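Local coordinates for hypothetical protein SIFV0014 (Sulfolobus islandicus filamentous virus, PDB 2H36) that is of unknown function but belongs to the family of the viral anti-CRISPR protein AcrID1 and may likewise counter the host's type I-D CRISPR defence, at residues K39-D44 and I101-G106. Sequence-based numbering, arbitrary orientation.
Sequences KIKFKD and IYEVQG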
loop_
_atom_site.group_PDB
_atom_site.type_symbol
_atom_site.label_atom_id
_atom_site.label_comp_id
_atom_site.label_asym_id
_atom_site.label_seq_id
_atom_site.Cartn_x
_atom_site.Cartn_y
_atom_site.Cartn_z
ATOM N N LYS A 39 -12.164 0.252 -4.698
ATOM C CA LYS A 39 -12.254 0.057 -3.255
ATOM C C LYS A 39 -11.973 -1.414 -3.007
ATOM O O LYS A 39 -12.649 -2.269 -3.586
ATOM C CB LYS A 39 -13.622 0.374 -2.670
ATOM C CG LYS A 39 -13.785 0.015 -1.208
ATOM C CD LYS A 39 -15.254 0.065 -0.802
ATOM C CE LYS A 39 -15.417 -0.224 0.685
ATOM N NZ LYS A 39 -16.864 -0.315 1.109
ATOM N N ILE A 40 -11.036 -1.694 -2.081
ATOM C CA ILE A 40 -10.722 -3.086 -1.742
ATOM C C ILE A 40 -10.892 -3.293 -0.244
ATOM O O ILE A 40 -10.233 -2.615 0.556
ATOM C CB ILE A 40 -9.284 -3.525 -2.008
ATOM C CG1 ILE A 40 -8.893 -3.236 -3.455
ATOM C CG2 ILE A 40 -9.105 -4.997 -1.670
ATOM C CD1 ILE A 40 -7.358 -3.330 -3.711
ATOM N N LYS A 41 -11.768 -4.225 0.132
ATOM C CA LYS A 41 -11.988 -4.556 1.547
ATOM C C LYS A 41 -11.413 -5.916 1.915
ATOM O O LYS A 41 -11.604 -6.895 1.196
ATOM C CB LYS A 41 -13.469 -4.572 1.870
ATOM C CG LYS A 41 -14.040 -3.315 2.466
ATOM C CD LYS A 41 -15.148 -3.748 3.419
ATOM C CE LYS A 41 -16.291 -2.767 3.508
ATOM N NZ LYS A 41 -17.524 -3.534 3.891
ATOM N N PHE A 42 -10.724 -5.983 3.051
ATOM C CA PHE A 42 -10.079 -7.228 3.484
ATOM C C PHE A 42 -10.714 -7.892 4.700
ATOM O O PHE A 42 -10.709 -7.320 5.792
ATOM C CB PHE A 42 -8.605 -6.984 3.824
ATOM C CG PHE A 42 -7.768 -6.549 2.649
ATOM C CD1 PHE A 42 -7.510 -5.199 2.422
ATOM C CD2 PHE A 42 -7.226 -7.489 1.775
ATOM C CE1 PHE A 42 -6.728 -4.786 1.341
ATOM C CE2 PHE A 42 -6.438 -7.090 0.694
ATOM C CZ PHE A 42 -6.191 -5.729 0.476
ATOM N N LYS A 43 -11.224 -9.115 4.501
ATOM C CA LYS A 43 -11.851 -9.901 5.578
ATOM C C LYS A 43 -10.716 -9.985 6.603
ATOM O O LYS A 43 -10.792 -9.410 7.695
ATOM C CB LYS A 43 -12.317 -11.258 5.024
ATOM C CG LYS A 43 -13.145 -12.126 5.979
ATOM C CD LYS A 43 -13.546 -13.468 5.334
ATOM C CE LYS A 43 -14.691 -13.313 4.317
ATOM N NZ LYS A 43 -14.953 -14.565 3.534
ATOM N N ASP A 44 -9.613 -10.616 6.145
ATOM C CA ASP A 44 -8.433 -10.787 6.977
ATOM C C ASP A 44 -7.609 -9.609 6.469
ATOM O O ASP A 44 -7.522 -9.405 5.251
ATOM C CB ASP A 44 -7.779 -12.156 6.789
ATOM C CG ASP A 44 -8.777 -13.291 6.906
ATOM O OD1 ASP A 44 -9.414 -13.425 7.980
ATOM O OD2 ASP A 44 -8.926 -14.046 5.917
ATOM N N ILE A 101 -3.784 -3.656 7.215
ATOM C CA ILE A 101 -4.737 -2.942 6.363
ATOM C C ILE A 101 -6.053 -3.692 6.263
ATOM O O ILE A 101 -6.093 -4.847 5.831
ATOM C CB ILE A 101 -4.186 -2.763 4.932
ATOM C CG1 ILE A 101 -2.872 -1.981 4.966
ATOM C CG2 ILE A 101 -5.227 -2.085 4.020
ATOM C CD1 ILE A 101 -1.996 -2.196 3.751
ATOM N N TYR A 102 -7.133 -3.025 6.649
ATOM C CA TYR A 102 -8.462 -3.582 6.470
ATOM C C TYR A 102 -9.143 -3.067 5.203
ATOM O O TYR A 102 -10.030 -3.729 4.664
ATOM C CB TYR A 102 -9.320 -3.318 7.689
ATOM C CG TYR A 102 -8.958 -4.187 8.861
ATOM C CD1 TYR A 102 -7.921 -3.828 9.740
ATOM C CD2 TYR A 102 -9.647 -5.375 9.103
ATOM C CE1 TYR A 102 -7.584 -4.635 10.827
ATOM C CE2 TYR A 102 -9.320 -6.186 10.186
ATOM C CZ TYR A 102 -8.291 -5.811 11.044
ATOM O OH TYR A 102 -7.983 -6.619 12.114
ATOM N N GLU A 103 -8.704 -1.913 4.707
ATOM C CA GLU A 103 -9.364 -1.297 3.565
ATOM C C GLU A 103 -8.668 -0.206 2.741
ATOM O O GLU A 103 -8.173 0.788 3.286
ATOM C CB GLU A 103 -10.611 -0.534 4.044
ATOM C CG GLU A 103 -11.459 0.044 2.922
ATOM C CD GLU A 103 -12.808 0.575 3.398
ATOM O OE1 GLU A 103 -13.380 0.033 4.382
ATOM O OE2 GLU A 103 -13.312 1.533 2.758
ATOM N N VAL A 104 -8.614 -0.417 1.429
ATOM C CA VAL A 104 -7.984 0.563 0.554
ATOM C C VAL A 104 -9.024 1.118 -0.408
ATOM O O VAL A 104 -9.879 0.387 -0.932
ATOM C CB VAL A 104 -6.812 -0.002 -0.286
ATOM C CG1 VAL A 104 -6.032 1.152 -0.938
ATOM C CG2 VAL A 104 -5.880 -0.854 0.556
ATOM N N GLN A 105 -8.927 2.416 -0.653
ATOM C CA GLN A 105 -9.874 3.112 -1.466
ATOM C C GLN A 105 -9.101 4.117 -2.286
ATOM O O GLN A 105 -8.119 4.694 -1.804
ATOM C CB GLN A 105 -10.810 3.835 -0.539
ATOM C CG GLN A 105 -12.129 4.204 -1.117
ATOM C CD GLN A 105 -13.128 4.396 -0.019
ATOM O OE1 GLN A 105 -12.763 4.771 1.105
ATOM N NE2 GLN A 105 -14.394 4.123 -0.314
ATOM N N GLY A 106 -9.528 4.317 -3.528
ATOM C CA GLY A 106 -8.924 5.314 -4.395
ATOM C C GLY A 106 -9.979 6.105 -5.131
ATOM O O GLY A 106 -11.051 5.582 -5.445
#
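The carbonyl oxygen of Ile-40 takes one hydrogen bond from strand 101-106: Val-104 N donates to Ile-40 O at 2.9 Å, with a weaker CA-H...O contact from Glu-103 CA to the same oxygen at 3.4 Å. Val-104 O accepts a hydrogen bond from Ile-40 N at 2.6 Å, again with a weaker CA-H...O contact, from Lys-39 CA, so that Ile-40 and Val-104 form a hydrogen-bonded pair between non-hydrogen-bonded pairs at Lys-39/Gln-105 and Lys-41/Glu-103. One more backbone bond, Phe-42 N to Tyr-102 O at 2.9 Å, extends the ladder.

On the face carrying Ile-40 and Val-104, the Phe-42 ring lies alongside its neighbours across the strands. Its CE1 meets Val-104 CG2 at the ring edge at 4.1 Å and also touches Ile-101 CG2, while Ile-40 CG2 sits over one ring face, displaced toward the rim. Val-104 also packs on Leu-88 and Phe-90 of strand 85-94, which continues this apolar patch.

The face carrying Lys-39, Lys-41, Glu-103 and Gln-105 is polar. Glu-103 CG lies anti to its backbone N (chi1 -175°), and the extended chain beyond it carries the carboxylate alongside the aliphatic parts of two lysines. Lys-39 crosses it obliquely, CE 3.4 Å from Glu-103 OE2, whereas Lys-41 runs beside it with CG near OE1. Lys-39 NZ stays 4.3 Å from Glu-103 OE2, too far for a salt bridge, though both lysines probably favour the ionised carboxylate.

Against strand 85-94, residues Tyr-102 and Glu-103 stand opposite the single residue Thr-91, a classic beta bulge; strand 37-42 pairs along the opposite edge, making strand 98-109 an inner strand of the antiparallel beta sheet.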